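Long-range contact in hydrolase (Rhizobium meliloti, PDB 5HOE), which is a carbohydrate acetylesterase of the SGNH hydrolase superfamily, hydrolysing acetyl esters of carbohydrates: residues A[84-96]-A[127-141]. Sequence-based numbering, arbitrary orientation.
Sequences GSTYLPMALASHL and KLVGQVLTCAGGVGT
Leu-96, just past the end of helix 84-95, lays CD1 on the backbone of the turn that follows helix 118-133. Leu-96 CD1 is 3.5 Å from Gly-138 N. A side chain at Gly-138 would run into this methyl, and the positive phi of Gly-138 also favours glycine. Water 1 bridges Ala-93 O and Val-139 N nearby.

At the other end Ser-85 meets three residues. Leu-128 CD2 packs on Ser-85 CA at 3.5 Å. The extended chain of Lys-127 brings NZ to Ser-85 OG, a 3.0 Å hydrogen bond; OG also bonds Asn-83. Gln-131 NE2 donates to Ser-85 O over 3.0 Å, in the carbonyl plane and on a lone pair. The N-H...O angle is 154°. The Gln-131 amide also lies against the Pro-89 ring, with Pro-89 CG 3.5 Å from Gln-131 NE2. Its OE1 is buried against Leu-88 CB without a polar partner. Cutting Gln-131 back to alanine removes the amide, which would probably leave Ser-85 O without this donor and open a gap beside the Pro-89 ring.

Between the ends, Leu-92 has CG anti to its carbonyl carbon (chi1 -67°), which sends CD1 to Gln-131 O at 3.5 Å. It crosses Val-132 at about a right angle. Both side chains also touch Val-101 of strand 100-104. Segments 84-95 and 127-133 run nearly parallel, their axes 21° apart, as neighbouring helices on one face of the parallel sheet in the alpha/beta/alpha SGNH hydrolase fold.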
ATOM      1  N   GLY A  84      14.232  -9.227  10.403  1.00 13.52           N
ATOM      2  CA  GLY A  84      15.364  -8.598  11.067  1.00 14.56           C
ATOM      3  C   GLY A  84      15.690  -7.225  10.503  1.00 14.43           C
ATOM      4  O   GLY A  84      15.993  -6.281  11.251  1.00 13.17           O
ATOM      5  N   SER A  85      15.616  -7.093   9.177  1.00 15.37           N
ATOM      6  CA  SER A  85      15.994  -5.855   8.508  1.00 13.77           C
ATOM      7  C   SER A  85      14.979  -4.734   8.773  1.00 13.99           C
ATOM      8  O   SER A  85      15.295  -3.566   8.552  1.00 15.04           O
ATOM      9  CB  SER A  85      16.164  -6.106   7.004  1.00 14.44           C
ATOM     10  OG  SER A  85      14.895  -6.259   6.370  1.00 14.83           O
ATOM     11  N   THR A  86      13.757  -5.072   9.206  1.00 13.92           N
ATOM     12  CA  THR A  86      12.801  -4.033   9.581  1.00 14.25           C
ATOM     13  C   THR A  86      13.192  -3.337  10.885  1.00 15.82           C
ATOM     14  O   THR A  86      12.930  -2.141  11.048  1.00 18.57           O
ATOM     15  CB  THR A  86      11.401  -4.647   9.675  1.00 17.03           C
ATOM     16  OG1 THR A  86      11.045  -5.202   8.407  1.00 19.31           O
ATOM     17  CG2 THR A  86      10.348  -3.612  10.110  1.00 19.09           C
ATOM     18  N   TYR A  87      13.777  -4.077  11.827  1.00 15.13           N
ATOM     19  CA  TYR A  87      14.104  -3.614  13.179  1.00 16.81           C
ATOM     20  C   TYR A  87      15.543  -3.123  13.330  1.00 15.79           C
ATOM     21  O   TYR A  87      15.804  -2.271  14.188  1.00 15.32           O
ATOM     22  CB  TYR A  87      13.878  -4.796  14.142  1.00 19.53           C
ATOM     23  CG  TYR A  87      14.076  -4.651  15.657  1.00 22.01           C
ATOM     24  CD1 TYR A  87      15.328  -4.827  16.263  1.00 23.04           C
ATOM     25  CD2 TYR A  87      12.985  -4.427  16.492  1.00 23.37           C
ATOM     26  CE1 TYR A  87      15.479  -4.736  17.651  1.00 24.18           C
ATOM     27  CE2 TYR A  87      13.126  -4.345  17.860  1.00 22.39           C
ATOM     28  CZ  TYR A  87      14.366  -4.508  18.440  1.00 24.96           C
ATOM     29  OH  TYR A  87      14.478  -4.410  19.821  1.00 26.63           O
ATOM     30  N   LEU A  88      16.494  -3.636  12.539  1.00 14.13           N
ATOM     31  CA  LEU A  88      17.901  -3.320  12.795  1.00 13.24           C
ATOM     32  C   LEU A  88      18.215  -1.825  12.728  1.00 13.28           C
ATOM     33  O   LEU A  88      18.920  -1.329  13.620  1.00 14.01           O
ATOM     34  CB  LEU A  88      18.811  -4.176  11.903  1.00 14.06           C
ATOM     35  CG  LEU A  88      20.316  -4.025  12.139  1.00 13.41           C
ATOM     36  CD1 LEU A  88      20.711  -4.399  13.564  1.00 15.25           C
ATOM     37  CD2 LEU A  88      21.092  -4.880  11.161  1.00 14.55           C
ATOM     38  N   PRO A  89      17.757  -1.058  11.734  1.00 13.65           N
ATOM     39  CA  PRO A  89      18.094   0.382  11.745  1.00 14.04           C
ATOM     40  C   PRO A  89      17.666   1.103  13.009  1.00 12.21           C
ATOM     41  O   PRO A  89      18.456   1.868  13.577  1.00 15.12           O
ATOM     42  CB  PRO A  89      17.418   0.921  10.474  1.00 13.07           C
ATOM     43  CG  PRO A  89      17.391  -0.285   9.558  1.00 14.04           C
ATOM     44  CD  PRO A  89      17.079  -1.448  10.486  1.00 13.78           C
ATOM     45  N   MET A  90      16.459   0.823  13.504  1.00 14.71           N
ATOM     46  CA  MET A  90      16.004   1.384  14.780  1.00 15.53           C
ATOM     47  C   MET A  90      16.895   0.942  15.949  1.00 14.24           C
ATOM     48  O   MET A  90      17.222   1.740  16.845  1.00 16.19           O
ATOM     49  CB  MET A  90      14.543   0.947  15.027  1.00 17.24           C
ATOM     50  CG  MET A  90      13.501   1.604  14.124  1.00 23.23           C
ATOM     51  SD  MET A  90      11.779   1.128  14.481  1.00 29.85           S
ATOM     52  CE  MET A  90      11.405  -0.094  13.227  1.00 29.85           C
ATOM     53  N   ALA A  91      17.302  -0.324  15.970  1.00 14.07           N
ATOM     54  CA  ALA A  91      18.124  -0.796  17.078  1.00 14.71           C
ATOM     55  C   ALA A  91      19.500  -0.152  17.054  1.00 16.22           C
ATOM     56  O   ALA A  91      20.044   0.210  18.106  1.00 16.07           O
ATOM     57  CB  ALA A  91      18.256  -2.315  17.017  1.00 15.71           C
ATOM     58  N   LEU A  92      20.082  -0.005  15.864  1.00 14.78           N
ATOM     59  CA  LEU A  92      21.386   0.642  15.770  1.00 15.10           C
ATOM     60  C   LEU A  92      21.336   2.048  16.342  1.00 15.25           C
ATOM     61  O   LEU A  92      22.191   2.439  17.149  1.00 16.66           O
ATOM     62  CB  LEU A  92      21.851   0.670  14.314  1.00 15.98           C
ATOM     63  CG  LEU A  92      22.173  -0.709  13.697  1.00 15.96           C
ATOM     64  CD1 LEU A  92      22.293  -0.660  12.173  1.00 15.45           C
ATOM     65  CD2 LEU A  92      23.429  -1.325  14.313  1.00 17.13           C
ATOM     66  N   ALA A  93      20.325   2.824  15.940  1.00 14.68           N
ATOM     67  CA  ALA A  93      20.236   4.218  16.356  1.00 16.36           C
ATOM     68  C   ALA A  93      19.977   4.319  17.847  1.00 17.40           C
ATOM     69  O   ALA A  93      20.417   5.279  18.491  1.00 18.46           O
ATOM     70  CB  ALA A  93      19.152   4.936  15.545  1.00 18.44           C
ATOM     71  N   SER A  94      19.291   3.327  18.407  1.00 15.63           N
ATOM     72  CA  SER A  94      19.012   3.288  19.833  1.00 14.55           C
ATOM     73  C   SER A  94      20.248   2.966  20.661  1.00 15.79           C
ATOM     74  O   SER A  94      20.268   3.262  21.862  1.00 16.31           O
ATOM     75  CB  SER A  94      17.961   2.227  20.136  1.00 14.01           C
ATOM     76  OG  SER A  94      16.740   2.454  19.482  1.00 15.92           O
ATOM     77  N   HIS A  95      21.249   2.315  20.077  1.00 14.96           N
ATOM     78  CA  HIS A  95      22.374   1.807  20.854  1.00 15.89           C
ATOM     79  C   HIS A  95      23.711   2.447  20.530  1.00 17.35           C
ATOM     80  O   HIS A  95      24.702   2.084  21.160  1.00 17.40           O
ATOM     81  CB  HIS A  95      22.438   0.279  20.753  1.00 17.41           C
ATOM     82  CG  HIS A  95      21.241  -0.377  21.352  1.00 19.80           C
ATOM     83  ND1 HIS A  95      20.868  -0.183  22.665  1.00 23.41           N
ATOM     84  CD2 HIS A  95      20.292  -1.170  20.805  1.00 22.57           C
ATOM     85  CE1 HIS A  95      19.749  -0.844  22.902  1.00 24.96           C
ATOM     86  NE2 HIS A  95      19.379  -1.450  21.788  1.00 25.70           N
ATOM     87  N   LEU A  96      23.759   3.444  19.647  1.00 16.62           N
ATOM     88  CA  LEU A  96      25.014   4.163  19.415  1.00 17.41           C
ATOM     89  C   LEU A  96      25.429   4.841  20.718  1.00 18.17           C
ATOM     90  O   LEU A  96      24.581   5.233  21.514  1.00 17.26           O
ATOM     91  CB  LEU A  96      24.871   5.179  18.288  1.00 20.08           C
ATOM     92  CG  LEU A  96      24.735   4.647  16.856  1.00 21.19           C
ATOM     93  CD1 LEU A  96      24.726   5.799  15.865  1.00 23.13           C
ATOM     94  CD2 LEU A  96      25.842   3.670  16.480  1.00 23.19           C
ATOM     95  N   LYS A 127      22.003  -7.353   3.290  1.00 14.90           N
ATOM     96  CA  LYS A 127      21.168  -6.198   3.602  1.00 13.26           C
ATOM     97  C   LYS A 127      21.450  -5.702   5.016  1.00 13.88           C
ATOM     98  O   LYS A 127      21.570  -4.489   5.246  1.00 13.69           O
ATOM     99  CB  LYS A 127      19.684  -6.566   3.447  1.00 13.83           C
ATOM    100  CG  LYS A 127      18.745  -5.412   3.662  1.00 13.80           C
ATOM    101  CD  LYS A 127      17.307  -5.826   3.524  1.00 13.91           C
ATOM    102  CE  LYS A 127      16.382  -4.628   3.667  1.00 15.87           C
ATOM    103  NZ  LYS A 127      14.931  -5.011   3.651  1.00 17.98           N
ATOM    104  N   LEU A 128      21.553  -6.625   5.977  1.00 14.21           N
ATOM    105  CA  LEU A 128      21.809  -6.228   7.356  1.00 13.41           C
ATOM    106  C   LEU A 128      23.198  -5.617   7.501  1.00 14.32           C
ATOM    107  O   LEU A 128      23.367  -4.612   8.191  1.00 14.93           O
ATOM    108  CB  LEU A 128      21.638  -7.428   8.298  1.00 14.53           C
ATOM    109  CG  LEU A 128      20.283  -8.128   8.293  1.00 13.58           C
ATOM    110  CD1 LEU A 128      20.313  -9.382   9.163  1.00 14.68           C
ATOM    111  CD2 LEU A 128      19.214  -7.139   8.736  1.00 14.07           C
ATOM    112  N   VAL A 129      24.198  -6.197   6.841  1.00 13.65           N
ATOM    113  CA  VAL A 129      25.544  -5.646   6.909  1.00 14.45           C
ATOM    114  C   VAL A 129      25.548  -4.210   6.396  1.00 14.82           C
ATOM    115  O   VAL A 129      26.146  -3.310   7.004  1.00 15.96           O
ATOM    116  CB  VAL A 129      26.532  -6.539   6.134  1.00 16.00           C
ATOM    117  CG1 VAL A 129      27.945  -5.905   6.089  1.00 15.97           C
ATOM    118  CG2 VAL A 129      26.630  -7.913   6.752  1.00 16.13           C
ATOM    119  N   GLY A 130      24.867  -3.976   5.274  1.00 15.28           N
ATOM    120  CA  GLY A 130      24.762  -2.634   4.728  1.00 14.20           C
ATOM    121  C   GLY A 130      24.084  -1.654   5.671  1.00 14.52           C
ATOM    122  O   GLY A 130      24.448  -0.480   5.715  1.00 17.59           O
ATOM    123  N   GLN A 131      23.066  -2.108   6.414  1.00 14.14           N
ATOM    124  CA  GLN A 131      22.402  -1.229   7.373  1.00 14.26           C
ATOM    125  C   GLN A 131      23.363  -0.795   8.472  1.00 15.19           C
ATOM    126  O   GLN A 131      23.293   0.339   8.947  1.00 16.25           O
ATOM    127  CB  GLN A 131      21.179  -1.927   7.983  1.00 14.40           C
ATOM    128  CG  GLN A 131      20.016  -2.038   7.029  1.00 13.53           C
ATOM    129  CD  GLN A 131      18.871  -2.852   7.546  1.00 13.94           C
ATOM    130  OE1 GLN A 131      19.034  -3.687   8.429  1.00 15.35           O
ATOM    131  NE2 GLN A 131      17.690  -2.620   6.981  1.00 14.50           N
ATOM    132  N   VAL A 132      24.266  -1.679   8.890  1.00 15.01           N
ATOM    133  CA  VAL A 132      25.270  -1.270   9.871  1.00 16.16           C
ATOM    134  C   VAL A 132      26.266  -0.300   9.248  1.00 17.14           C
ATOM    135  O   VAL A 132      26.596   0.741   9.828  1.00 18.30           O
ATOM    136  CB  VAL A 132      25.980  -2.490  10.486  1.00 15.60           C
ATOM    137  CG1 VAL A 132      26.969  -2.026  11.512  1.00 16.70           C
ATOM    138  CG2 VAL A 132      24.982  -3.446  11.098  1.00 15.07           C
ATOM    139  N   LEU A 133      26.772  -0.631   8.065  1.00 17.30           N
ATOM    140  CA  LEU A 133      27.819   0.188   7.468  1.00 18.17           C
ATOM    141  C   LEU A 133      27.344   1.591   7.118  1.00 19.36           C
ATOM    142  O   LEU A 133      28.180   2.504   7.017  1.00 19.78           O
ATOM    143  CB  LEU A 133      28.361  -0.499   6.223  1.00 19.80           C
ATOM    144  CG  LEU A 133      29.053  -1.838   6.492  1.00 21.50           C
ATOM    145  CD1 LEU A 133      29.511  -2.463   5.189  1.00 21.67           C
ATOM    146  CD2 LEU A 133      30.234  -1.670   7.445  1.00 21.95           C
ATOM    147  N   THR A 134      26.040   1.792   6.938  1.00 21.71           N
ATOM    148  CA  THR A 134      25.518   3.100   6.570  1.00 22.55           C
ATOM    149  C   THR A 134      24.886   3.838   7.743  1.00 22.92           C
ATOM    150  O   THR A 134      24.268   4.886   7.527  1.00 25.70           O
ATOM    151  CB  THR A 134      24.512   2.995   5.419  1.00 24.73           C
ATOM    152  OG1 THR A 134      23.364   2.243   5.833  1.00 24.93           O
ATOM    153  CG2 THR A 134      25.145   2.328   4.200  1.00 25.57           C
ATOM    154  N   CYS A 135      25.037   3.334   8.978  1.00 21.53           N
ATOM    155  CA  CYS A 135      24.286   3.864  10.114  1.00 22.82           C
ATOM    156  C   CYS A 135      24.970   5.025  10.829  1.00 23.97           C
ATOM    157  O   CYS A 135      24.426   5.517  11.826  1.00 25.05           O
ATOM    158  CB  CYS A 135      23.965   2.750  11.125  1.00 21.86           C
ATOM    159  SG  CYS A 135      25.288   2.322  12.297  1.00 22.94           S
ATOM    160  N   ALA A 136      26.116   5.487  10.339  1.00 24.43           N
ATOM    161  CA  ALA A 136      26.861   6.540  11.019  1.00 26.23           C
ATOM    162  C   ALA A 136      25.957   7.725  11.297  1.00 27.72           C
ATOM    163  O   ALA A 136      25.149   8.125  10.453  1.00 28.80           O
ATOM    164  CB  ALA A 136      28.045   6.997  10.156  1.00 26.03           C
ATOM    165  N   GLY A 137      26.098   8.286  12.496  1.00 28.21           N
ATOM    166  CA  GLY A 137      25.312   9.438  12.890  1.00 28.29           C
ATOM    167  C   GLY A 137      24.126   9.073  13.753  1.00 28.89           C
ATOM    168  O   GLY A 137      23.796   9.800  14.693  1.00 28.92           O
ATOM    169  N   GLY A 138      23.478   7.952  13.457  1.00 27.09           N
ATOM    170  CA  GLY A 138      22.218   7.652  14.125  1.00 28.46           C
ATOM    171  C   GLY A 138      21.259   8.810  13.966  1.00 29.79           C
ATOM    172  O   GLY A 138      21.085   9.350  12.868  1.00 30.40           O
ATOM    173  N   VAL A 139      20.630   9.197  15.072  1.00 28.85           N
ATOM    174  CA  VAL A 139      19.803  10.397  15.151  1.00 29.29           C
ATOM    175  C   VAL A 139      20.642  11.453  15.867  1.00 29.85           C
ATOM    176  O   VAL A 139      20.744  11.442  17.093  1.00 29.42           O
ATOM    177  CB  VAL A 139      18.498  10.138  15.914  1.00 29.14           C
ATOM    178  CG1 VAL A 139      17.647  11.414  15.957  1.00 30.00           C
ATOM    179  CG2 VAL A 139      17.696   9.003  15.323  1.00 28.99           C
ATOM    180  N   GLY A 140      21.266  12.352  15.104  1.00 28.78           N
ATOM    181  CA  GLY A 140      21.896  13.542  15.665  1.00 28.44           C
ATOM    182  C   GLY A 140      23.178  13.338  16.456  1.00 28.15           C
ATOM    183  O   GLY A 140      23.420  14.081  17.417  1.00 27.90           O
ATOM    184  N   THR A 141      24.016  12.375  16.079  1.00 28.25           N
ATOM    185  CA  THR A 141      25.285  12.151  16.757  1.00 29.62           C
ATOM    186  C   THR A 141      26.454  12.236  15.783  1.00 28.92           C
ATOM    187  O   THR A 141      26.271  12.153  14.562  1.00 28.81           O
ATOM    188  CB  THR A 141      25.345  10.774  17.440  1.00 29.54           C
ATOM    189  OG1 THR A 141      25.799   9.784  16.498  1.00 29.82           O
ATOM    190  CG2 THR A 141      23.990  10.372  18.012  1.00 28.31           C
TER
HETATM  191  O   HOH W   1      21.598   7.672  17.642  1.00 23.87           O